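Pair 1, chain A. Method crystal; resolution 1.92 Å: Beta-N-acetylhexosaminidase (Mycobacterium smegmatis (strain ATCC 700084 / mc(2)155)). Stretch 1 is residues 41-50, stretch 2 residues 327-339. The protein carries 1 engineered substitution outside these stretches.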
# COMPACT_ATOMS: atom_id res chain seq x y z
N ALA A 41 1.55 -22.54 -9.15
CA ALA A 41 1.86 -21.23 -9.74
C ALA A 41 0.75 -20.20 -9.53
O ALA A 41 1.03 -19.04 -9.24
CB ALA A 41 2.17 -21.38 -11.23
N ARG A 42 -0.50 -20.62 -9.65
CA ARG A 42 -1.62 -19.69 -9.53
C ARG A 42 -1.77 -19.19 -8.09
O ARG A 42 -2.13 -18.03 -7.87
CB ARG A 42 -2.92 -20.36 -10.03
CG ARG A 42 -4.14 -19.45 -10.15
CD ARG A 42 -5.26 -20.18 -10.87
NE ARG A 42 -6.46 -19.37 -11.10
CZ ARG A 42 -6.70 -18.68 -12.21
NH1 ARG A 42 -5.81 -18.67 -13.20
NH2 ARG A 42 -7.83 -17.99 -12.32
N ASP A 43 -1.45 -20.03 -7.12
CA ASP A 43 -1.54 -19.58 -5.72
C ASP A 43 -0.38 -18.66 -5.33
O ASP A 43 -0.54 -17.78 -4.47
CB ASP A 43 -1.64 -20.77 -4.76
CG ASP A 43 -2.93 -21.55 -4.93
OD1 ASP A 43 -3.86 -21.04 -5.60
OD2 ASP A 43 -3.01 -22.68 -4.41
N LYS A 44 0.78 -18.87 -5.94
CA LYS A 44 1.89 -17.94 -5.78
C LYS A 44 1.49 -16.59 -6.32
O LYS A 44 1.76 -15.57 -5.71
CB LYS A 44 3.13 -18.40 -6.54
CG LYS A 44 3.78 -19.65 -6.00
CD LYS A 44 5.03 -19.94 -6.80
CE LYS A 44 5.88 -21.02 -6.16
NZ LYS A 44 7.20 -21.14 -6.86
N LEU A 45 0.85 -16.58 -7.50
CA LEU A 45 0.39 -15.33 -8.11
C LEU A 45 -0.69 -14.64 -7.28
O LEU A 45 -0.67 -13.40 -7.11
CB LEU A 45 -0.10 -15.56 -9.55
CG LEU A 45 1.00 -15.99 -10.53
CD1 LEU A 45 0.42 -16.48 -11.86
CD2 LEU A 45 1.95 -14.83 -10.76
N ALA A 46 -1.62 -15.42 -6.74
CA ALA A 46 -2.70 -14.82 -5.95
C ALA A 46 -2.15 -14.17 -4.68
O ALA A 46 -2.74 -13.23 -4.14
CB ALA A 46 -3.78 -15.87 -5.61
N GLN A 47 -1.01 -14.66 -4.19
CA GLN A 47 -0.42 -14.09 -2.99
C GLN A 47 0.09 -12.66 -3.22
O GLN A 47 0.33 -11.91 -2.27
CB GLN A 47 0.69 -15.01 -2.49
CG GLN A 47 1.33 -14.57 -1.20
CD GLN A 47 0.36 -14.50 -0.04
OE1 GLN A 47 0.46 -13.59 0.81
NE2 GLN A 47 -0.59 -15.46 0.02
N LEU A 48 0.24 -12.27 -4.49
CA LEU A 48 0.76 -10.95 -4.84
C LEU A 48 -0.35 -9.91 -5.03
O LEU A 48 -0.07 -8.78 -5.46
CB LEU A 48 1.58 -11.04 -6.14
CG LEU A 48 2.65 -12.13 -6.16
CD1 LEU A 48 3.46 -12.09 -7.45
CD2 LEU A 48 3.55 -12.03 -4.93
N LEU A 49 -1.59 -10.29 -4.75
CA LEU A 49 -2.75 -9.43 -5.00
C LEU A 49 -3.41 -9.02 -3.69
O LEU A 49 -3.53 -9.83 -2.76
CB LEU A 49 -3.79 -10.15 -5.87
CG LEU A 49 -3.29 -10.87 -7.12
CD1 LEU A 49 -4.44 -11.57 -7.83
CD2 LEU A 49 -2.56 -9.91 -8.06
N THR A 50 -3.85 -7.76 -3.61
CA THR A 50 -4.70 -7.32 -2.49
C THR A 50 -5.95 -6.72 -3.09
O THR A 50 -5.87 -5.86 -3.98
CB THR A 50 -3.99 -6.28 -1.61
OG1 THR A 50 -2.79 -6.85 -1.07
CG2 THR A 50 -4.91 -5.85 -0.45
N VAL A 327 -10.52 -10.87 -10.22
CA VAL A 327 -9.45 -11.74 -9.75
C VAL A 327 -9.17 -12.95 -10.68
O VAL A 327 -8.02 -13.19 -11.04
CB VAL A 327 -9.66 -12.20 -8.30
CG1 VAL A 327 -8.73 -13.36 -7.96
CG2 VAL A 327 -9.45 -11.03 -7.32
N PRO A 328 -10.21 -13.69 -11.07
CA PRO A 328 -9.86 -14.82 -11.95
C PRO A 328 -9.29 -14.41 -13.31
O PRO A 328 -8.41 -15.11 -13.82
CB PRO A 328 -11.18 -15.59 -12.11
CG PRO A 328 -12.26 -14.67 -11.64
CD PRO A 328 -11.63 -13.71 -10.67
N ALA A 329 -9.76 -13.31 -13.89
CA ALA A 329 -9.22 -12.81 -15.16
C ALA A 329 -7.78 -12.33 -14.99
O ALA A 329 -6.93 -12.50 -15.87
CB ALA A 329 -10.08 -11.70 -15.71
N VAL A 330 -7.51 -11.71 -13.85
CA VAL A 330 -6.16 -11.24 -13.55
C VAL A 330 -5.20 -12.41 -13.41
O VAL A 330 -4.13 -12.42 -14.02
CB VAL A 330 -6.14 -10.33 -12.29
CG1 VAL A 330 -4.70 -10.12 -11.81
CG2 VAL A 330 -6.80 -9.00 -12.60
N LEU A 331 -5.59 -13.41 -12.63
CA LEU A 331 -4.76 -14.60 -12.46
C LEU A 331 -4.52 -15.32 -13.79
O LEU A 331 -3.42 -15.81 -14.06
CB LEU A 331 -5.39 -15.54 -11.44
CG LEU A 331 -5.35 -15.00 -10.00
CD1 LEU A 331 -6.16 -15.90 -9.07
CD2 LEU A 331 -3.91 -14.88 -9.49
N ASP A 332 -5.56 -15.39 -14.63
CA ASP A 332 -5.41 -15.94 -15.98
C ASP A 332 -4.34 -15.20 -16.77
O ASP A 332 -3.51 -15.81 -17.45
CB ASP A 332 -6.73 -15.86 -16.75
CG ASP A 332 -7.72 -16.92 -16.32
OD1 ASP A 332 -7.35 -17.77 -15.49
OD2 ASP A 332 -8.86 -16.91 -16.83
N ARG A 333 -4.36 -13.88 -16.70
CA ARG A 333 -3.43 -13.08 -17.49
C ARG A 333 -2.00 -13.23 -16.94
O ARG A 333 -1.03 -13.23 -17.69
CB ARG A 333 -3.85 -11.60 -17.47
CG ARG A 333 -2.95 -10.65 -18.27
CD ARG A 333 -3.01 -10.93 -19.77
NE ARG A 333 -2.15 -10.05 -20.57
CZ ARG A 333 -0.92 -10.35 -20.98
NH1 ARG A 333 -0.39 -11.53 -20.67
NH2 ARG A 333 -0.22 -9.49 -21.70
N LEU A 334 -1.89 -13.38 -15.62
CA LEU A 334 -0.57 -13.50 -15.01
C LEU A 334 0.09 -14.83 -15.37
O LEU A 334 1.29 -14.88 -15.64
CB LEU A 334 -0.64 -13.31 -13.50
CG LEU A 334 -0.98 -11.88 -13.08
CD1 LEU A 334 -1.03 -11.76 -11.56
CD2 LEU A 334 0.05 -10.92 -13.66
N GLU A 335 -0.69 -15.91 -15.40
CA GLU A 335 -0.19 -17.20 -15.86
C GLU A 335 0.27 -17.15 -17.31
O GLU A 335 1.30 -17.73 -17.66
CB GLU A 335 -1.26 -18.28 -15.66
CG GLU A 335 -1.59 -18.57 -14.21
CD GLU A 335 -2.25 -19.93 -14.02
OE1 GLU A 335 -3.46 -19.98 -13.69
OE2 GLU A 335 -1.56 -20.96 -14.19
N GLN A 336 -0.47 -16.45 -18.16
CA GLN A 336 -0.07 -16.30 -19.56
C GLN A 336 1.23 -15.51 -19.68
O GLN A 336 2.08 -15.82 -20.53
CB GLN A 336 -1.19 -15.62 -20.36
CG GLN A 336 -2.47 -16.43 -20.47
CD GLN A 336 -3.65 -15.58 -20.92
OE1 GLN A 336 -3.47 -14.47 -21.43
NE2 GLN A 336 -4.86 -16.09 -20.73
N ALA A 337 1.40 -14.50 -18.84
CA ALA A 337 2.61 -13.69 -18.87
C ALA A 337 3.83 -14.52 -18.47
O ALA A 337 4.93 -14.34 -19.01
CB ALA A 337 2.48 -12.50 -17.98
N LEU A 338 3.63 -15.43 -17.52
CA LEU A 338 4.68 -16.35 -17.10
C LEU A 338 5.10 -17.20 -18.28
O LEU A 338 6.29 -17.35 -18.56
CB LEU A 338 4.19 -17.25 -15.96
CG LEU A 338 4.25 -16.66 -14.55
CD1 LEU A 338 3.82 -17.67 -13.50
CD2 LEU A 338 5.66 -16.15 -14.27
N ALA A 339 4.10 -17.74 -18.98
CA ALA A 339 4.35 -18.60 -20.13
C ALA A 339 5.02 -17.84 -21.26
O ALA A 339 5.87 -18.37 -21.96
CB ALA A 339 3.05 -19.23 -20.60

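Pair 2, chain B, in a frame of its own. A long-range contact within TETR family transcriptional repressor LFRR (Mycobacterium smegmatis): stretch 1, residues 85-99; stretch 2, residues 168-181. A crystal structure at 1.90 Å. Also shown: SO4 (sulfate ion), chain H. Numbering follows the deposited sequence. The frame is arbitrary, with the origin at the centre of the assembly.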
# COMPACT_ATOMS: atom_id res chain seq x y z
N VAL B 85 -13.74 -19.48 -15.55
CA VAL B 85 -12.66 -18.58 -15.16
C VAL B 85 -13.12 -17.49 -14.18
O VAL B 85 -12.34 -17.01 -13.36
CB VAL B 85 -12.00 -17.92 -16.39
CG1 VAL B 85 -11.29 -18.98 -17.25
CG2 VAL B 85 -13.02 -17.14 -17.19
N ASP B 86 -14.39 -17.11 -14.26
CA ASP B 86 -14.90 -16.10 -13.33
C ASP B 86 -14.99 -16.62 -11.89
O ASP B 86 -14.56 -15.96 -10.96
CB ASP B 86 -16.25 -15.54 -13.80
CG ASP B 86 -17.30 -16.62 -13.97
OD1 ASP B 86 -16.96 -17.82 -13.99
OD2 ASP B 86 -18.49 -16.25 -14.09
N ALA B 87 -15.54 -17.82 -11.72
CA ALA B 87 -15.58 -18.45 -10.41
C ALA B 87 -14.18 -18.74 -9.89
O ALA B 87 -13.93 -18.62 -8.69
CB ALA B 87 -16.42 -19.72 -10.45
N ALA B 88 -13.27 -19.13 -10.79
CA ALA B 88 -11.89 -19.39 -10.38
C ALA B 88 -11.23 -18.12 -9.88
O ALA B 88 -10.58 -18.13 -8.83
CB ALA B 88 -11.08 -20.01 -11.53
N LEU B 89 -11.41 -17.01 -10.60
CA LEU B 89 -10.86 -15.73 -10.19
C LEU B 89 -11.44 -15.32 -8.83
O LEU B 89 -10.72 -14.82 -7.97
CB LEU B 89 -11.12 -14.64 -11.24
CG LEU B 89 -10.59 -13.24 -10.93
CD1 LEU B 89 -9.09 -13.26 -10.61
CD2 LEU B 89 -10.91 -12.24 -12.06
N ARG B 90 -12.74 -15.54 -8.64
CA ARG B 90 -13.35 -15.26 -7.35
C ARG B 90 -12.69 -16.06 -6.22
O ARG B 90 -12.40 -15.50 -5.15
CB ARG B 90 -14.85 -15.52 -7.37
CG ARG B 90 -15.50 -15.35 -6.00
CD ARG B 90 -17.02 -15.46 -6.07
NE ARG B 90 -17.58 -14.27 -6.70
CZ ARG B 90 -18.12 -13.27 -6.02
NH1 ARG B 90 -18.19 -13.33 -4.69
NH2 ARG B 90 -18.58 -12.21 -6.66
N ARG B 91 -12.43 -17.34 -6.44
CA ARG B 91 -11.74 -18.15 -5.43
C ARG B 91 -10.36 -17.58 -5.10
O ARG B 91 -9.94 -17.56 -3.94
CB ARG B 91 -11.63 -19.60 -5.89
CG ARG B 91 -12.95 -20.34 -5.97
CD ARG B 91 -12.75 -21.84 -6.01
NE ARG B 91 -11.92 -22.26 -7.14
CZ ARG B 91 -12.38 -22.48 -8.36
NH1 ARG B 91 -13.67 -22.31 -8.62
NH2 ARG B 91 -11.57 -22.88 -9.34
N VAL B 92 -9.65 -17.12 -6.13
CA VAL B 92 -8.33 -16.52 -5.92
C VAL B 92 -8.41 -15.26 -5.07
O VAL B 92 -7.62 -15.10 -4.13
CB VAL B 92 -7.62 -16.24 -7.26
CG1 VAL B 92 -6.43 -15.31 -7.05
CG2 VAL B 92 -7.20 -17.57 -7.90
N VAL B 93 -9.34 -14.38 -5.41
CA VAL B 93 -9.58 -13.18 -4.62
C VAL B 93 -9.88 -13.53 -3.15
O VAL B 93 -9.29 -12.95 -2.23
CB VAL B 93 -10.74 -12.32 -5.20
CG1 VAL B 93 -11.09 -11.19 -4.23
CG2 VAL B 93 -10.36 -11.75 -6.59
N GLU B 94 -10.80 -14.47 -2.95
CA GLU B 94 -11.13 -14.89 -1.58
C GLU B 94 -9.91 -15.40 -0.84
O GLU B 94 -9.68 -15.03 0.31
CB GLU B 94 -12.22 -15.97 -1.60
CG GLU B 94 -13.57 -15.45 -2.02
CD GLU B 94 -14.54 -16.55 -2.38
OE1 GLU B 94 -14.10 -17.70 -2.61
OE2 GLU B 94 -15.76 -16.27 -2.44
N SER B 95 -9.14 -16.25 -1.52
CA SER B 95 -7.96 -16.86 -0.92
C SER B 95 -7.00 -15.80 -0.39
O SER B 95 -6.47 -15.96 0.71
CB SER B 95 -7.26 -17.79 -1.93
OG SER B 95 -6.41 -17.09 -2.84
N GLN B 96 -6.81 -14.72 -1.14
CA GLN B 96 -5.94 -13.63 -0.70
C GLN B 96 -6.60 -12.70 0.33
O GLN B 96 -5.93 -12.21 1.24
CB GLN B 96 -5.42 -12.82 -1.90
CG GLN B 96 -4.74 -13.69 -2.94
CD GLN B 96 -3.50 -14.40 -2.40
OE1 GLN B 96 -2.55 -13.76 -1.95
NE2 GLN B 96 -3.51 -15.73 -2.44
N LEU B 97 -7.89 -12.43 0.18
CA LEU B 97 -8.58 -11.61 1.16
C LEU B 97 -8.47 -12.26 2.55
O LEU B 97 -8.32 -11.57 3.57
CB LEU B 97 -10.05 -11.38 0.79
CG LEU B 97 -10.80 -10.29 1.55
CD1 LEU B 97 -10.21 -8.90 1.33
CD2 LEU B 97 -12.31 -10.31 1.20
N ASP B 98 -8.52 -13.59 2.58
CA ASP B 98 -8.56 -14.31 3.84
C ASP B 98 -7.21 -14.29 4.58
O ASP B 98 -7.11 -14.74 5.71
CB ASP B 98 -9.04 -15.75 3.62
CG ASP B 98 -10.54 -15.83 3.28
OD1 ASP B 98 -11.27 -14.84 3.49
OD2 ASP B 98 -10.97 -16.88 2.78
N LEU B 99 -6.17 -13.76 3.94
CA LEU B 99 -4.89 -13.60 4.60
C LEU B 99 -5.01 -12.53 5.70
O LEU B 99 -4.26 -12.54 6.66
CB LEU B 99 -3.78 -13.19 3.61
CG LEU B 99 -3.42 -14.14 2.46
CD1 LEU B 99 -2.53 -13.47 1.42
CD2 LEU B 99 -2.75 -15.40 3.00
N PRO B 168 -18.65 -6.38 4.95
CA PRO B 168 -18.74 -7.84 4.96
C PRO B 168 -17.91 -8.49 3.86
O PRO B 168 -17.83 -7.97 2.74
CB PRO B 168 -20.24 -8.10 4.71
CG PRO B 168 -20.92 -6.83 5.07
CD PRO B 168 -19.96 -5.74 4.70
N ARG B 169 -17.30 -9.63 4.19
CA ARG B 169 -16.43 -10.35 3.28
C ARG B 169 -17.04 -10.51 1.88
O ARG B 169 -16.41 -10.14 0.89
CB ARG B 169 -16.08 -11.72 3.86
CG ARG B 169 -15.19 -12.61 2.99
CD ARG B 169 -15.10 -14.00 3.62
NE ARG B 169 -14.15 -14.90 2.97
CZ ARG B 169 -14.50 -15.89 2.15
NH1 ARG B 169 -15.78 -16.11 1.89
NH2 ARG B 169 -13.57 -16.66 1.60
N HIS B 170 -18.26 -11.03 1.81
CA HIS B 170 -18.86 -11.34 0.52
C HIS B 170 -18.97 -10.10 -0.37
O HIS B 170 -18.79 -10.19 -1.59
CB HIS B 170 -20.25 -11.97 0.69
CG HIS B 170 -20.86 -12.43 -0.60
ND1 HIS B 170 -21.70 -11.64 -1.35
CD2 HIS B 170 -20.75 -13.61 -1.27
CE1 HIS B 170 -22.09 -12.30 -2.42
NE2 HIS B 170 -21.52 -13.50 -2.40
N GLN B 171 -19.26 -8.96 0.25
CA GLN B 171 -19.43 -7.69 -0.44
C GLN B 171 -18.10 -7.13 -0.95
O GLN B 171 -18.04 -6.55 -2.03
CB GLN B 171 -20.09 -6.68 0.50
CG GLN B 171 -20.84 -5.55 -0.17
CD GLN B 171 -21.39 -4.57 0.85
OE1 GLN B 171 -21.22 -4.77 2.06
NE2 GLN B 171 -22.04 -3.52 0.38
N ILE B 172 -17.04 -7.29 -0.17
CA ILE B 172 -15.71 -6.91 -0.60
C ILE B 172 -15.28 -7.74 -1.81
O ILE B 172 -14.68 -7.22 -2.75
CB ILE B 172 -14.68 -7.07 0.55
CG1 ILE B 172 -15.03 -6.10 1.69
CG2 ILE B 172 -13.25 -6.83 0.05
CD1 ILE B 172 -14.22 -6.31 2.96
N VAL B 173 -15.57 -9.03 -1.78
CA VAL B 173 -15.21 -9.89 -2.90
C VAL B 173 -15.95 -9.45 -4.16
O VAL B 173 -15.34 -9.28 -5.22
CB VAL B 173 -15.43 -11.37 -2.57
CG1 VAL B 173 -15.19 -12.24 -3.80
CG2 VAL B 173 -14.50 -11.79 -1.43
N ASP B 174 -17.25 -9.23 -4.05
CA ASP B 174 -18.03 -8.70 -5.18
C ASP B 174 -17.45 -7.39 -5.74
O ASP B 174 -17.39 -7.20 -6.94
CB ASP B 174 -19.48 -8.45 -4.79
CG ASP B 174 -20.26 -9.73 -4.55
OD1 ASP B 174 -19.72 -10.84 -4.76
OD2 ASP B 174 -21.43 -9.62 -4.13
N ALA B 175 -17.06 -6.47 -4.85
CA ALA B 175 -16.55 -5.17 -5.27
C ALA B 175 -15.20 -5.32 -5.96
O ALA B 175 -14.95 -4.70 -7.00
CB ALA B 175 -16.46 -4.21 -4.09
N ILE B 176 -14.31 -6.12 -5.37
CA ILE B 176 -13.02 -6.34 -6.00
C ILE B 176 -13.25 -6.96 -7.38
O ILE B 176 -12.67 -6.51 -8.37
CB ILE B 176 -12.11 -7.21 -5.15
CG1 ILE B 176 -11.67 -6.45 -3.89
CG2 ILE B 176 -10.87 -7.66 -5.96
CD1 ILE B 176 -10.89 -7.34 -2.91
N MET B 177 -14.11 -7.97 -7.46
CA MET B 177 -14.38 -8.61 -8.75
C MET B 177 -14.90 -7.61 -9.78
O MET B 177 -14.45 -7.59 -10.93
CB MET B 177 -15.36 -9.79 -8.60
CG MET B 177 -14.77 -11.02 -7.95
SD MET B 177 -13.47 -11.78 -8.95
CE MET B 177 -14.39 -12.38 -10.37
N THR B 178 -15.85 -6.77 -9.37
CA THR B 178 -16.42 -5.77 -10.28
C THR B 178 -15.39 -4.72 -10.71
O THR B 178 -15.32 -4.35 -11.88
CB THR B 178 -17.68 -5.11 -9.67
OG1 THR B 178 -18.61 -6.14 -9.31
CG2 THR B 178 -18.34 -4.18 -10.67
N SER B 179 -14.56 -4.27 -9.77
CA SER B 179 -13.49 -3.34 -10.08
C SER B 179 -12.47 -3.92 -11.08
O SER B 179 -12.00 -3.21 -11.98
CB SER B 179 -12.78 -2.91 -8.80
OG SER B 179 -13.66 -2.18 -7.98
N LEU B 180 -12.10 -5.19 -10.91
CA LEU B 180 -11.16 -5.83 -11.83
C LEU B 180 -11.72 -5.89 -13.26
O LEU B 180 -11.01 -5.64 -14.24
CB LEU B 180 -10.81 -7.25 -11.35
CG LEU B 180 -9.89 -7.34 -10.12
CD1 LEU B 180 -9.93 -8.73 -9.46
CD2 LEU B 180 -8.44 -6.94 -10.48
N THR B 181 -13.01 -6.20 -13.37
CA THR B 181 -13.60 -6.54 -14.66
C THR B 181 -14.38 -5.40 -15.32
O THR B 181 -14.84 -5.56 -16.46
CB THR B 181 -14.55 -7.76 -14.53
OG1 THR B 181 -15.66 -7.41 -13.70
CG2 THR B 181 -13.82 -8.95 -13.90
S SO4 H . -18.98 -14.80 3.00
O1 SO4 H . -17.96 -14.38 2.05
O2 SO4 H . -19.56 -13.63 3.64
O3 SO4 H . -20.02 -15.54 2.28
O4 SO4 H . -18.37 -15.68 4.01

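Helices that cross at a steep angle present a recurrent packing problem: a few residues near the crossing must fill the gap between the axes, and a charged group at the margin may find a partner across the interface. Two contacts from different proteins show how one backbone arrangement accommodates different answers. In pair 1 the helix axes approach to 9.9 Å with 116° between their N-to-C directions; in pair 2 the values are 10.0 Å and 124°. Superposed over 14 central residues, the backbones agree to 0.4 Å.

The centre of each interface is a knob. L45(A) matches V93(B), and each points toward the opposing helix and sits among four residues at equivalent positions: L331(A), L334(A), E335(A) and L338(A) in pair 1, V173(B), I176(B), M177(B) and L180(B) in pair 2. The leucine packs its CD1 3.7 Å from CB of L334(A) and 4.0 Å from CD1 of L338(A). The shorter valine spreads its two methyls over the same hole, CG1 of V93(B) lying 3.9 Å from CG2 of I176(B) and CG2 of V93(B) 3.9 Å from SD of M177(B).

Beside the knob, R42(A) and R90(B) coincide, as do D332(A) and D174(B), and each pair forms a salt bridge. The route differs. R42(A) extends through three t rotamers; its NH1 donates to OD1 of D332(A) at 2.9 Å and to OE1 of E335(A) at 2.7 Å, so one nitrogen serves two carboxylates, and its NH2 makes a weak bond to the same OD1 of D332(A) at 3.2 Å. In pair 2 the position of E335(A) is taken by M177(B), which offers no charge. R90(B) turns at chi3 (m) and likewise brings both nitrogens to OD1 of D174(B), but with NH2 the closer, at 2.6 Å, and NH1 at 2.9 Å. Apolar atoms cover a guanidinium face in both cases: CB of L331(A) in pair 1, CG of M177(B) and CG1 of V173(B) in pair 2.

The next turn diverges most. After A46(A) the chain of pair 1 makes a type I turn into a strand, yet L49(A) still packs CD1 3.7 Å from CD2 of L331(A). Its counterpart L97(B) remains helical and places CD2 3.7 Å from CG2 of V173(B). At the matched positions A46(A) and E94(B), the alanine CB lies 4.0 Å from CD2 of L331(A), whereas the glutamate lays its CG 3.8 Å from CG2 of V173(B). Both salt bridges of pair 1 are made by R42(A); in pair 2 the second comes from a different arginine, with R169(B) NH2 2.9 Å from D98(B) OD2; V327(A), which matches R169(B), carries no charge.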